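Local structure of tyrosinase (Aspergillus oryzae, 6JU8) at residues A[116-121]-A[143-148]; A[153-158]-A[282-287]; A[221-226]-A[343-348]; A[405-410]-A[421-426]. The protein probably oxidises L-tyrosine and L-dopa to L-dopaquinone with molecular oxygen at a dinuclear copper centre, a step of melanin biosynthesis. The protein carries 1 engineered substitution. All blocks are in the same frame, centred on the assembly; numbering follows the deposited sequence.

Contact 1 (A[116-121]-A[143-148]); sequences QVIYEA and KQWRLP
Helix residues 116-121 face a chain that is leaving its own helix; the CA atoms of Tyr-119 and Lys-143 are 7.9 Å apart, those of Ile-118 and Leu-147 slightly farther. The contact is essentially apolar and made mostly by side chains. Ile-118 points its CG2 methyl, anti to the backbone N, at the six-membered ring of Trp-145; it meets CH2 at 3.5 Å and CZ3 at 3.8 Å, the two side chains crossing at about a right angle. Its other branch reaches Leu-147, CD1 to CD1, at a looser 4.3 Å. This is helix-to-loop packing within the central domain of tyrosinase: helix 103-129, which supplies the copper ligand His-107, is covered by the chain that emerges from helix 135-144. Trp-145 is the first residue there to abandon helical torsions, and its indole also meets Phe-46 and Gln-42 of helix 41-55. Tyr-119 extends its ring toward the helix end, where CA of Lys-143 lies near the ring plane at the edge and CG of Lys-143 is 3.8 Å from the phenol OH. Beyond that point the extended lysine chain runs on to a salt bridge between NZ and Asp-15.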
loop_
_atom_site.group_PDB
_atom_site.type_symbol
_atom_site.label_atom_id
_atom_site.label_comp_id
_atom_site.label_asym_id
_atom_site.label_seq_id
_atom_site.Cartn_x
_atom_site.Cartn_y
_atom_site.Cartn_z
ATOM N N GLN A 116 16.683 17.666 16.376
ATOM C CA GLN A 116 18.092 17.979 16.582
ATOM C C GLN A 116 18.969 16.880 16.000
ATOM O O GLN A 116 19.998 17.152 15.389
ATOM C CB GLN A 116 18.364 18.138 18.083
ATOM C CG GLN A 116 19.817 18.526 18.396
ATOM C CD GLN A 116 20.050 18.679 19.885
ATOM O OE1 GLN A 116 19.180 19.146 20.614
ATOM N NE2 GLN A 116 21.214 18.270 20.366
ATOM N N VAL A 117 18.605 15.623 16.244
ATOM C CA VAL A 117 19.376 14.494 15.713
ATOM C C VAL A 117 19.417 14.540 14.196
ATOM O O VAL A 117 20.455 14.298 13.564
ATOM C CB VAL A 117 18.796 13.158 16.215
ATOM C CG1 VAL A 117 19.409 11.979 15.477
ATOM C CG2 VAL A 117 19.031 13.061 17.729
ATOM N N ILE A 118 18.263 14.832 13.581
ATOM C CA ILE A 118 18.232 14.987 12.128
ATOM C C ILE A 118 19.141 16.093 11.621
ATOM O O ILE A 118 19.936 15.863 10.687
ATOM C CB ILE A 118 16.777 15.199 11.649
ATOM C CG1 ILE A 118 15.931 13.942 11.877
ATOM C CG2 ILE A 118 16.784 15.616 10.173
ATOM C CD1 ILE A 118 14.439 14.212 11.766
ATOM N N TYR A 119 19.083 17.269 12.227
ATOM C CA TYR A 119 19.949 18.379 11.864
ATOM C C TYR A 119 21.413 17.978 11.970
ATOM O O TYR A 119 22.207 18.259 11.083
ATOM C CB TYR A 119 19.663 19.564 12.791
ATOM C CG TYR A 119 20.658 20.702 12.703
ATOM C CD1 TYR A 119 20.578 21.651 11.685
ATOM C CD2 TYR A 119 21.667 20.846 13.668
ATOM C CE1 TYR A 119 21.493 22.716 11.616
ATOM C CE2 TYR A 119 22.560 21.894 13.594
ATOM C CZ TYR A 119 22.477 22.815 12.574
ATOM O OH TYR A 119 23.382 23.853 12.537
ATOM N N GLU A 120 21.797 17.334 13.074
ATOM C CA GLU A 120 23.197 16.895 13.202
ATOM C C GLU A 120 23.609 15.929 12.104
ATOM O O GLU A 120 24.736 16.039 11.584
ATOM C CB GLU A 120 23.395 16.292 14.610
ATOM C CG GLU A 120 23.340 17.383 15.665
ATOM C CD GLU A 120 23.303 16.870 17.094
ATOM O OE1 GLU A 120 23.301 15.644 17.305
ATOM O OE2 GLU A 120 23.256 17.722 18.003
ATOM N N ALA A 121 22.705 15.028 11.705
ATOM C CA ALA A 121 23.005 14.129 10.596
ATOM C C ALA A 121 23.073 14.909 9.289
ATOM O O ALA A 121 23.845 14.581 8.375
ATOM C CB ALA A 121 21.973 13.007 10.517
ATOM N N LYS A 143 20.535 24.976 8.264
ATOM C CA LYS A 143 20.324 25.867 9.406
ATOM C C LYS A 143 18.943 26.494 9.388
ATOM O O LYS A 143 18.413 26.899 10.432
ATOM C CB LYS A 143 21.406 26.956 9.407
ATOM C CG LYS A 143 22.770 26.402 9.805
ATOM C CD LYS A 143 23.832 27.498 9.682
ATOM C CE LYS A 143 25.214 26.903 9.938
ATOM N NZ LYS A 143 26.258 27.963 9.841
ATOM N N GLN A 144 18.333 26.567 8.207
ATOM C CA GLN A 144 16.979 27.101 8.105
ATOM C C GLN A 144 15.953 25.994 8.315
ATOM O O GLN A 144 14.820 26.246 8.723
ATOM C CB GLN A 144 16.753 27.750 6.746
ATOM C CG GLN A 144 16.971 29.249 6.674
ATOM C CD GLN A 144 16.180 30.021 7.720
ATOM O OE1 GLN A 144 14.944 30.024 7.792
ATOM N NE2 GLN A 144 16.922 30.710 8.563
ATOM N N TRP A 145 16.292 24.754 8.004
ATOM C CA TRP A 145 15.370 23.640 8.097
ATOM C C TRP A 145 14.880 23.404 9.517
ATOM O O TRP A 145 15.668 23.458 10.457
ATOM C CB TRP A 145 16.015 22.347 7.602
ATOM C CG TRP A 145 15.114 21.161 7.711
ATOM C CD1 TRP A 145 14.201 20.750 6.771
ATOM C CD2 TRP A 145 15.043 20.246 8.809
ATOM N NE1 TRP A 145 13.572 19.611 7.249
ATOM C CE2 TRP A 145 14.064 19.289 8.480
ATOM C CE3 TRP A 145 15.718 20.143 10.041
ATOM C CZ2 TRP A 145 13.754 18.239 9.347
ATOM C CZ3 TRP A 145 15.404 19.107 10.896
ATOM C CH2 TRP A 145 14.417 18.172 10.537
ATOM N N ARG A 146 13.590 23.100 9.636
ATOM C CA ARG A 146 13.043 22.655 10.915
ATOM C C ARG A 146 12.091 21.500 10.603
ATOM O O ARG A 146 11.664 21.336 9.442
ATOM C CB ARG A 146 12.310 23.785 11.639
ATOM C CG ARG A 146 13.246 24.898 12.129
ATOM C CD ARG A 146 14.163 24.356 13.211
ATOM N NE ARG A 146 15.040 25.347 13.859
ATOM C CZ ARG A 146 16.196 25.793 13.376
ATOM N NH1 ARG A 146 16.623 25.370 12.184
ATOM N NH2 ARG A 146 16.914 26.664 14.066
ATOM N N LEU A 147 11.757 20.707 11.604
ATOM C CA LEU A 147 10.915 19.539 11.306
ATOM C C LEU A 147 9.542 20.018 10.844
ATOM O O LEU A 147 8.853 20.732 11.572
ATOM C CB LEU A 147 10.749 18.692 12.578
ATOM C CG LEU A 147 9.925 17.407 12.390
ATOM C CD1 LEU A 147 10.698 16.386 11.547
ATOM C CD2 LEU A 147 9.517 16.814 13.729
ATOM N N PRO A 148 9.096 19.639 9.665
ATOM C CA PRO A 148 7.738 20.033 9.250
ATOM C C PRO A 148 6.642 19.379 10.076
ATOM O O PRO A 148 6.824 18.322 10.679
ATOM C CB PRO A 148 7.655 19.533 7.813
ATOM C CG PRO A 148 9.082 19.362 7.381
ATOM C CD PRO A 148 9.802 18.880 8.619
#

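Contact 2 (A[153-158]-A[282-287]); sequences ARFARH and TLQDMT
The first turn of helix 283-292, in the central domain of tyrosinase, packs here against an irregular chain, and Ala-153 and Gln-284 bring their CA atoms to 4.5 Å. Thr-282 is the N-cap of that helix: its OG1 accepts from Asp-285 N. Gln-284 carries the contact. Its CG is anti to the backbone N (chi1 -180°), and the extended chain leads the amide out to the loop, where NE2 donates to Ala-153 O at 2.9 Å with an N-H...O angle of 160°. The bond lies in both the carbonyl and the amide plane, which, with the Phe-155 ring against it, would limit rotation of the amide. The same nitrogen sits 3.4 Å above the centre of the Phe-155 ring, while OE1 is 3.5 Å from Phe-155 CE2; ring and amide planes are 52° apart. Tyr-456 of helix 448-456, the last of the modelled chain, touches both Ala-153 and Gln-284, and Leu-283 turns to helix 328-340, which bears copper ligands His-332 and His-336. Further along the loop, Arg-154 and Arg-157 lay their guanidinium groups over one another, a pairing of like charges probably made tolerable by salt bridges of Arg-154 to Asp-25 and Asp-28 and of Arg-157 to Asp-28. The CB of Ala-153 meets Thr-287, about one turn beyond Gln-284, 3.6 Å from OG1, which itself donates to Leu-283 O.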
loop_
_atom_site.group_PDB
_atom_site.type_symbol
_atom_site.label_atom_id
_atom_site.label_comp_id
_atom_site.label_asym_id
_atom_site.label_seq_id
_atom_site.Cartn_x
_atom_site.Cartn_y
_atom_site.Cartn_z
ATOM N N ALA A 153 -5.747 18.903 10.353
ATOM C CA ALA A 153 -7.027 19.593 10.402
ATOM C C ALA A 153 -7.224 20.560 9.244
ATOM O O ALA A 153 -8.283 21.193 9.172
ATOM C CB ALA A 153 -7.160 20.305 11.734
ATOM N N ARG A 154 -6.268 20.682 8.337
ATOM C CA ARG A 154 -6.343 21.599 7.210
ATOM C C ARG A 154 -6.699 20.822 5.946
ATOM O O ARG A 154 -6.089 19.789 5.666
ATOM C CB ARG A 154 -4.986 22.288 7.010
ATOM C CG ARG A 154 -4.997 23.354 5.907
ATOM C CD ARG A 154 -3.612 23.996 5.842
ATOM N NE ARG A 154 -3.598 25.048 4.835
ATOM C CZ ARG A 154 -2.489 25.533 4.284
ATOM N NH1 ARG A 154 -1.303 25.060 4.604
ATOM N NH2 ARG A 154 -2.580 26.495 3.381
ATOM N N PHE A 155 -7.653 21.293 5.152
ATOM C CA PHE A 155 -7.969 20.605 3.905
ATOM C C PHE A 155 -6.760 20.643 2.985
ATOM O O PHE A 155 -6.145 21.706 2.811
ATOM C CB PHE A 155 -9.154 21.318 3.237
ATOM C CG PHE A 155 -10.434 21.209 4.032
ATOM C CD1 PHE A 155 -10.827 20.011 4.619
ATOM C CD2 PHE A 155 -11.255 22.318 4.188
ATOM C CE1 PHE A 155 -12.034 19.946 5.291
ATOM C CE2 PHE A 155 -12.475 22.253 4.848
ATOM C CZ PHE A 155 -12.869 21.052 5.408
ATOM N N ALA A 156 -6.397 19.505 2.392
ATOM C CA ALA A 156 -5.282 19.433 1.461
ATOM C C ALA A 156 -5.545 20.285 0.224
ATOM O O ALA A 156 -6.675 20.363 -0.256
ATOM C CB ALA A 156 -5.082 17.995 0.985
ATOM N N ARG A 157 -4.517 20.936 -0.308
ATOM C CA ARG A 157 -4.760 21.819 -1.449
ATOM C C ARG A 157 -4.794 20.975 -2.719
ATOM O O ARG A 157 -4.230 19.876 -2.766
ATOM C CB ARG A 157 -3.678 22.888 -1.484
ATOM C CG ARG A 157 -3.901 24.063 -0.546
ATOM C CD ARG A 157 -3.911 23.649 0.916
ATOM N NE ARG A 157 -2.570 23.354 1.417
ATOM C CZ ARG A 157 -2.299 22.556 2.451
ATOM N NH1 ARG A 157 -3.302 21.958 3.095
ATOM N NH2 ARG A 157 -1.054 22.330 2.857
ATOM N N HIS A 158 -5.468 21.489 -3.729
ATOM C CA HIS A 158 -5.555 20.866 -5.047
ATOM C C HIS A 158 -4.613 21.576 -6.012
ATOM O O HIS A 158 -4.920 22.656 -6.529
ATOM C CB HIS A 158 -6.998 20.906 -5.561
ATOM C CG HIS A 158 -7.952 20.107 -4.726
ATOM N ND1 HIS A 158 -9.300 20.047 -4.961
ATOM C CD2 HIS A 158 -7.742 19.342 -3.628
ATOM C CE1 HIS A 158 -9.885 19.270 -4.061
ATOM N NE2 HIS A 158 -8.953 18.830 -3.230
ATOM N N THR A 282 -16.597 17.435 12.714
ATOM C CA THR A 282 -15.490 16.933 11.908
ATOM C C THR A 282 -14.155 17.127 12.634
ATOM O O THR A 282 -14.096 17.840 13.660
ATOM C CB THR A 282 -15.436 17.678 10.577
ATOM O OG1 THR A 282 -15.150 19.063 10.842
ATOM C CG2 THR A 282 -16.760 17.605 9.814
ATOM N N LEU A 283 -13.085 16.506 12.124
ATOM C CA LEU A 283 -11.784 16.729 12.742
ATOM C C LEU A 283 -11.395 18.204 12.647
ATOM O O LEU A 283 -10.809 18.735 13.597
ATOM C CB LEU A 283 -10.729 15.807 12.143
ATOM C CG LEU A 283 -9.286 16.008 12.615
ATOM C CD1 LEU A 283 -9.134 15.894 14.132
ATOM C CD2 LEU A 283 -8.381 14.987 11.899
ATOM N N GLN A 284 -11.692 18.873 11.516
ATOM C CA GLN A 284 -11.323 20.294 11.448
ATOM C C GLN A 284 -12.102 21.105 12.479
ATOM O O GLN A 284 -11.550 21.997 13.153
ATOM C CB GLN A 284 -11.568 20.843 10.046
ATOM C CG GLN A 284 -11.196 22.317 9.908
ATOM C CD GLN A 284 -11.333 22.777 8.468
ATOM O OE1 GLN A 284 -12.358 23.337 8.124
ATOM N NE2 GLN A 284 -10.331 22.515 7.636
ATOM N N ASP A 285 -13.409 20.845 12.569
ATOM C CA ASP A 285 -14.186 21.639 13.534
ATOM C C ASP A 285 -13.778 21.351 14.966
ATOM O O ASP A 285 -13.763 22.249 15.820
ATOM C CB ASP A 285 -15.684 21.395 13.318
ATOM C CG ASP A 285 -16.483 22.360 14.193
ATOM O OD1 ASP A 285 -16.221 23.576 14.164
ATOM O OD2 ASP A 285 -17.385 21.888 14.885
ATOM N N MET A 286 -13.482 20.077 15.258
ATOM C CA MET A 286 -13.060 19.766 16.640
ATOM C C MET A 286 -11.794 20.521 16.987
ATOM O O MET A 286 -11.610 21.016 18.113
ATOM C CB MET A 286 -12.850 18.252 16.805
ATOM C CG MET A 286 -12.800 17.833 18.255
ATOM S SD MET A 286 -14.413 17.871 19.051
ATOM C CE MET A 286 -15.009 16.234 18.574
ATOM N N THR A 287 -10.885 20.633 16.024
ATOM C CA THR A 287 -9.624 21.359 16.210
ATOM C C THR A 287 -9.895 22.839 16.374
ATOM O O THR A 287 -9.323 23.541 17.243
ATOM C CB THR A 287 -8.691 21.062 15.014
ATOM O OG1 THR A 287 -8.430 19.653 14.986
ATOM C CG2 THR A 287 -7.356 21.762 15.209
#

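Contact 3 (A[221-226]-A[343-348]); sequences EEHGWS and MFSRPG
Glu-222 and Ser-345 bring together a hairpin end and a loop whose backbones stay well apart, the nearest CA atoms being those of Glu-222 and Met-343 at 7.1 Å. The carboxylate of Glu-222, on an extended chain, satisfies two successive backbone N-H groups. OE2 accepts from Phe-344 N at 2.9 Å, almost straight at 171° and on the syn side, and OE1 takes Ser-345 N at 2.9 Å through its syn lone pair. OE1 is gripped further: Ser-345 OG donates to it at 2.8 Å, nearly along the C-O axis, and a water gives it another bond while also donating to Ser-345 O. Four donors thus surround a buried carboxylate, which would be expected to favour its charged form. Glu-222 opens the type I' beta turn, ending at Trp-225, that joins strands 218-222 and 225-229 into a two-stranded antiparallel hairpin. At the next position of that turn, His-223 lends NE2 as donor to Ser-345 OG, 2.9 Å away, the partner tilted 26° from the imidazole plane. That hydroxyl accepts from the histidine while donating its own hydrogen bond to Glu-222 OE1. Phe-344 O accepts from Trp-355 NE1, and the Phe-344 ring packs on Phe-227 and Leu-229.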
loop_
_atom_site.group_PDB
_atom_site.type_symbol
_atom_site.label_atom_id
_atom_site.label_comp_id
_atom_site.label_asym_id
_atom_site.label_seq_id
_atom_site.Cartn_x
_atom_site.Cartn_y
_atom_site.Cartn_z
ATOM N N GLU A 221 -7.799 -3.803 23.572
ATOM C CA GLU A 221 -9.209 -4.159 23.659
ATOM C C GLU A 221 -9.966 -3.590 22.457
ATOM O O GLU A 221 -9.819 -2.415 22.100
ATOM C CB GLU A 221 -9.815 -3.619 24.950
ATOM C CG GLU A 221 -9.175 -4.104 26.233
ATOM C CD GLU A 221 -9.414 -5.576 26.488
ATOM O OE1 GLU A 221 -10.580 -6.006 26.574
ATOM O OE2 GLU A 221 -8.408 -6.304 26.571
ATOM N N GLU A 222 -10.787 -4.441 21.858
ATOM C CA GLU A 222 -11.691 -4.063 20.781
ATOM C C GLU A 222 -13.075 -4.598 21.119
ATOM O O GLU A 222 -13.196 -5.810 21.368
ATOM C CB GLU A 222 -11.228 -4.601 19.417
ATOM C CG GLU A 222 -9.835 -4.139 19.044
ATOM C CD GLU A 222 -9.343 -4.624 17.712
ATOM O OE1 GLU A 222 -10.035 -5.397 17.007
ATOM O OE2 GLU A 222 -8.238 -4.201 17.284
ATOM N N HIS A 223 -14.089 -3.744 21.177
ATOM C CA HIS A 223 -15.445 -4.159 21.510
ATOM C C HIS A 223 -15.432 -4.992 22.791
ATOM O O HIS A 223 -16.161 -5.962 22.929
ATOM C CB HIS A 223 -16.147 -4.845 20.347
ATOM C CG HIS A 223 -15.460 -5.901 19.550
ATOM N ND1 HIS A 223 -15.391 -7.219 19.958
ATOM C CD2 HIS A 223 -14.835 -5.874 18.351
ATOM C CE1 HIS A 223 -14.749 -7.949 19.075
ATOM N NE2 HIS A 223 -14.394 -7.151 18.072
ATOM N N GLY A 224 -14.608 -4.603 23.772
ATOM C CA GLY A 224 -14.580 -5.199 25.081
ATOM C C GLY A 224 -13.839 -6.512 25.186
ATOM O O GLY A 224 -13.796 -7.123 26.253
ATOM N N TRP A 225 -13.219 -6.961 24.105
ATOM C CA TRP A 225 -12.482 -8.233 24.091
ATOM C C TRP A 225 -11.011 -7.953 23.819
ATOM O O TRP A 225 -10.687 -6.976 23.142
ATOM C CB TRP A 225 -12.976 -9.171 22.984
ATOM C CG TRP A 225 -14.311 -9.776 23.301
ATOM C CD1 TRP A 225 -15.031 -9.679 24.457
ATOM C CD2 TRP A 225 -15.068 -10.606 22.412
ATOM N NE1 TRP A 225 -16.201 -10.384 24.347
ATOM C CE2 TRP A 225 -16.249 -10.966 23.100
ATOM C CE3 TRP A 225 -14.848 -11.063 21.113
ATOM C CZ2 TRP A 225 -17.232 -11.777 22.525
ATOM C CZ3 TRP A 225 -15.819 -11.869 20.534
ATOM C CH2 TRP A 225 -16.986 -12.217 21.241
ATOM N N SER A 226 -10.151 -8.832 24.283
ATOM C CA SER A 226 -8.707 -8.674 24.146
ATOM C C SER A 226 -8.162 -9.268 22.852
ATOM O O SER A 226 -8.533 -10.381 22.478
ATOM C CB SER A 226 -8.017 -9.406 25.305
ATOM O OG SER A 226 -8.451 -8.921 26.559
ATOM N N MET A 343 -8.766 -1.366 14.108
ATOM C CA MET A 343 -9.600 -2.554 14.172
ATOM C C MET A 343 -8.860 -3.758 13.589
ATOM O O MET A 343 -8.786 -3.912 12.380
ATOM C CB MET A 343 -10.906 -2.380 13.407
ATOM C CG MET A 343 -11.885 -1.469 14.109
ATOM S SD MET A 343 -13.484 -1.342 13.291
ATOM C CE MET A 343 -13.103 -0.375 11.854
ATOM N N PHE A 344 -8.265 -4.573 14.443
ATOM C CA PHE A 344 -7.590 -5.797 14.001
ATOM C C PHE A 344 -8.630 -6.893 13.758
ATOM O O PHE A 344 -8.556 -7.545 12.722
ATOM C CB PHE A 344 -6.579 -6.217 15.065
ATOM C CG PHE A 344 -5.900 -7.543 14.874
ATOM C CD1 PHE A 344 -5.024 -7.721 13.802
ATOM C CD2 PHE A 344 -6.084 -8.607 15.741
ATOM C CE1 PHE A 344 -4.344 -8.916 13.610
ATOM C CE2 PHE A 344 -5.421 -9.806 15.572
ATOM C CZ PHE A 344 -4.538 -9.953 14.506
ATOM N N SER A 345 -9.546 -7.054 14.700
ATOM C CA SER A 345 -10.598 -8.052 14.536
ATOM C C SER A 345 -11.638 -7.532 13.547
ATOM O O SER A 345 -11.866 -6.327 13.414
ATOM C CB SER A 345 -11.235 -8.390 15.876
ATOM O OG SER A 345 -11.981 -7.305 16.413
ATOM N N ARG A 346 -12.240 -8.448 12.796
ATOM C CA ARG A 346 -13.191 -8.046 11.762
ATOM C C ARG A 346 -14.430 -7.459 12.406
ATOM O O ARG A 346 -15.032 -8.075 13.300
ATOM C CB ARG A 346 -13.539 -9.242 10.882
ATOM C CG ARG A 346 -14.210 -8.835 9.577
ATOM C CD ARG A 346 -14.399 -10.033 8.650
ATOM N NE ARG A 346 -15.543 -10.818 9.108
ATOM C CZ ARG A 346 -15.863 -12.024 8.661
ATOM N NH1 ARG A 346 -15.109 -12.601 7.727
ATOM N NH2 ARG A 346 -16.930 -12.650 9.152
ATOM N N PRO A 347 -14.827 -6.265 12.005
ATOM C CA PRO A 347 -16.030 -5.661 12.587
ATOM C C PRO A 347 -17.281 -6.197 11.912
ATOM O O PRO A 347 -17.209 -7.043 11.015
ATOM C CB PRO A 347 -15.832 -4.182 12.263
ATOM C CG PRO A 347 -15.095 -4.201 10.967
ATOM C CD PRO A 347 -14.175 -5.399 11.005
ATOM N N GLY A 348 -18.436 -5.679 12.320
ATOM C CA GLY A 348 -19.682 -5.917 11.612
ATOM C C GLY A 348 -19.606 -5.443 10.170
ATOM O O GLY A 348 -18.753 -4.628 9.799
HETATM O O HOH W 1 -12.186 -4.570 15.467
#

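Contact 4 (A[405-410]-A[421-426]); sequences DDDLRP and VVFFRS
Arg-425 and Asp-407 bind the two segments, whose backbones are tied by a nearly straight bond from Leu-408 N to Phe-424 O (2.8 Å, 173°). The CB of Arg-425 heads away from the opposite segment, and the side chain has to turn back. CG, beside the backbone N, is 4.0 Å from Asp-406 O. The bend at chi2 (-128°) carries CD to within 3.0 Å of Asp-405 O, and NE donates to Asp-407 OD1 at 2.7 Å, forming a salt bridge. The carboxylate oxygen lies in the guanidinium plane, but NE meets it on the anti side, 32° out of the carboxylate plane. At the tip, Asp-405 O lies over one face of the group, near CZ, and is the nearest partner of NH1, while NH2 adds a weak second bond to OD1. A water bridges that oxygen to Phe-423 O; another links Asp-406 O with Ser-426 N. Phe-423 lies on the other flank of Asp-407, its CD2 3.6 Å from OD2. CG of Arg-409 stands over the centre of this ring in a CH-pi contact, 3.7 Å from the centroid, while the backbone carbonyl of Pro-410, which follows a cis peptide bond, meets the ring edge. Leu-408, centre of an inverse gamma turn, sends CD1 to the backbone of Arg-425 and Ser-426 and also packs on Trp-106 and Val-109. Segment 405-410 leads into strand 412-415, and 421-426 holds most of strand 420-423; their contact continues the pairing past the base of this two-stranded antiparallel hairpin, beside helix 103-129, which carries copper ligand His-107.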
loop_
_atom_site.group_PDB
_atom_site.type_symbol
_atom_site.label_atom_id
_atom_site.label_comp_id
_atom_site.label_asym_id
_atom_site.label_seq_id
_atom_site.Cartn_x
_atom_site.Cartn_y
_atom_site.Cartn_z
ATOM N N ASP A 405 6.372 20.124 38.117
ATOM C CA ASP A 405 7.805 19.947 38.331
ATOM C C ASP A 405 8.297 18.544 38.047
ATOM O O ASP A 405 9.420 18.187 38.429
ATOM C CB ASP A 405 8.142 20.384 39.768
ATOM C CG ASP A 405 7.955 21.887 39.951
ATOM O OD1 ASP A 405 8.073 22.677 38.980
ATOM O OD2 ASP A 405 7.662 22.327 41.077
ATOM N N ASP A 406 7.503 17.738 37.338
ATOM C CA ASP A 406 7.968 16.390 37.030
ATOM C C ASP A 406 9.190 16.406 36.113
ATOM O O ASP A 406 9.225 17.130 35.107
ATOM C CB ASP A 406 6.873 15.598 36.305
ATOM C CG ASP A 406 5.706 15.180 37.169
ATOM O OD1 ASP A 406 5.697 15.394 38.394
ATOM O OD2 ASP A 406 4.756 14.596 36.594
ATOM N N ASP A 407 10.178 15.557 36.407
ATOM C CA ASP A 407 11.257 15.331 35.454
ATOM C C ASP A 407 10.704 14.667 34.197
ATOM O O ASP A 407 10.013 13.639 34.253
ATOM C CB ASP A 407 12.291 14.389 36.098
ATOM C CG ASP A 407 13.205 15.078 37.091
ATOM O OD1 ASP A 407 13.339 16.314 37.084
ATOM O OD2 ASP A 407 13.755 14.323 37.920
ATOM N N LEU A 408 11.031 15.225 33.049
ATOM C CA LEU A 408 10.618 14.649 31.765
ATOM C C LEU A 408 11.689 13.693 31.279
ATOM O O LEU A 408 12.410 13.894 30.301
ATOM C CB LEU A 408 10.354 15.785 30.779
ATOM C CG LEU A 408 9.321 16.816 31.211
ATOM C CD1 LEU A 408 9.256 17.967 30.211
ATOM C CD2 LEU A 408 7.952 16.176 31.382
ATOM N N ARG A 409 11.781 12.573 32.015
ATOM C CA ARG A 409 12.726 11.506 31.686
ATOM C C ARG A 409 12.391 10.951 30.313
ATOM O O ARG A 409 11.203 10.844 29.973
ATOM C CB ARG A 409 12.629 10.406 32.757
ATOM C CG ARG A 409 13.038 10.889 34.152
ATOM C CD ARG A 409 13.089 9.718 35.144
ATOM N NE ARG A 409 12.178 8.664 34.718
ATOM C CZ ARG A 409 12.435 7.365 34.710
ATOM N NH1 ARG A 409 11.534 6.480 34.290
ATOM N NH2 ARG A 409 13.620 6.925 35.134
ATOM N N PRO A 410 13.363 10.558 29.503
ATOM C CA PRO A 410 14.781 10.464 29.809
ATOM C C PRO A 410 15.629 11.612 29.290
ATOM O O PRO A 410 16.840 11.458 29.069
ATOM C CB PRO A 410 15.119 9.176 29.016
ATOM C CG PRO A 410 14.398 9.428 27.716
ATOM C CD PRO A 410 13.064 9.994 28.159
ATOM N N VAL A 421 24.118 18.753 34.581
ATOM C CA VAL A 421 23.225 17.948 33.751
ATOM C C VAL A 421 21.985 17.570 34.556
ATOM O O VAL A 421 22.090 17.031 35.666
ATOM C CB VAL A 421 23.910 16.654 33.258
ATOM C CG1 VAL A 421 22.910 15.783 32.497
ATOM C CG2 VAL A 421 25.114 17.013 32.401
ATOM N N VAL A 422 20.820 17.906 34.017
ATOM C CA VAL A 422 19.570 17.669 34.716
ATOM C C VAL A 422 18.544 17.120 33.720
ATOM O O VAL A 422 18.781 17.203 32.512
ATOM C CB VAL A 422 18.993 18.938 35.362
ATOM C CG1 VAL A 422 19.920 19.481 36.437
ATOM C CG2 VAL A 422 18.722 20.002 34.289
ATOM N N PHE A 423 17.428 16.603 34.224
ATOM C CA PHE A 423 16.319 16.323 33.306
ATOM C C PHE A 423 15.600 17.609 32.919
ATOM O O PHE A 423 15.466 18.532 33.740
ATOM C CB PHE A 423 15.331 15.362 33.956
ATOM C CG PHE A 423 15.836 13.942 34.034
ATOM C CD1 PHE A 423 16.141 13.245 32.863
ATOM C CD2 PHE A 423 15.988 13.308 35.252
ATOM C CE1 PHE A 423 16.574 11.932 32.935
ATOM C CE2 PHE A 423 16.427 12.003 35.313
ATOM C CZ PHE A 423 16.730 11.298 34.158
ATOM N N PHE A 424 15.043 17.643 31.715
ATOM C CA PHE A 424 14.042 18.645 31.361
ATOM C C PHE A 424 12.871 18.650 32.343
ATOM O O PHE A 424 12.468 17.620 32.878
ATOM C CB PHE A 424 13.486 18.387 29.958
ATOM C CG PHE A 424 14.258 19.055 28.842
ATOM C CD1 PHE A 424 15.383 18.485 28.264
ATOM C CD2 PHE A 424 13.824 20.287 28.366
ATOM C CE1 PHE A 424 16.064 19.120 27.231
ATOM C CE2 PHE A 424 14.503 20.938 27.349
ATOM C CZ PHE A 424 15.620 20.349 26.792
ATOM N N ARG A 425 12.313 19.836 32.548
ATOM C CA ARG A 425 11.064 20.073 33.258
ATOM C C ARG A 425 10.163 20.912 32.359
ATOM O O ARG A 425 10.664 21.611 31.476
ATOM C CB ARG A 425 11.301 20.782 34.605
ATOM C CG ARG A 425 12.117 19.878 35.528
ATOM C CD ARG A 425 11.482 19.704 36.885
ATOM N NE ARG A 425 12.248 18.723 37.662
ATOM C CZ ARG A 425 12.669 18.975 38.891
ATOM N NH1 ARG A 425 12.366 20.157 39.426
ATOM N NH2 ARG A 425 13.359 18.075 39.572
ATOM N N SER A 426 8.862 20.872 32.595
ATOM C CA SER A 426 7.914 21.536 31.719
ATOM C C SER A 426 8.200 23.020 31.602
ATOM O O SER A 426 8.112 23.579 30.497
ATOM C CB SER A 426 6.487 21.306 32.254
ATOM O OG SER A 426 6.135 19.931 32.078
HETATM O O HOH W 2 7.498 18.938 34.209
HETATM O O HOH W 3 15.555 18.028 36.664
#

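In the fold
Three of the four contacts approach the dinuclear copper centre; none touches another. Contacts 1 and 4 come nearest, about 7 Å between closest atoms, and share helix 103-129, which bears His-107: the side chains of Leu-147 and Leu-408 are about 11 and 9 Å from that ligand. Contact 2 approaches the other copper, Leu-283 being about 9 Å from His-332, side chain to side chain. Nearest to a copper ion itself is Pro-410 of contact 4, its side chain about 11 Å away. Contact 3 is peripheral, its centre 40 Å from that of contact 1 and across the chain's centre, yet its segments alternate along the sequence with those of contact 2.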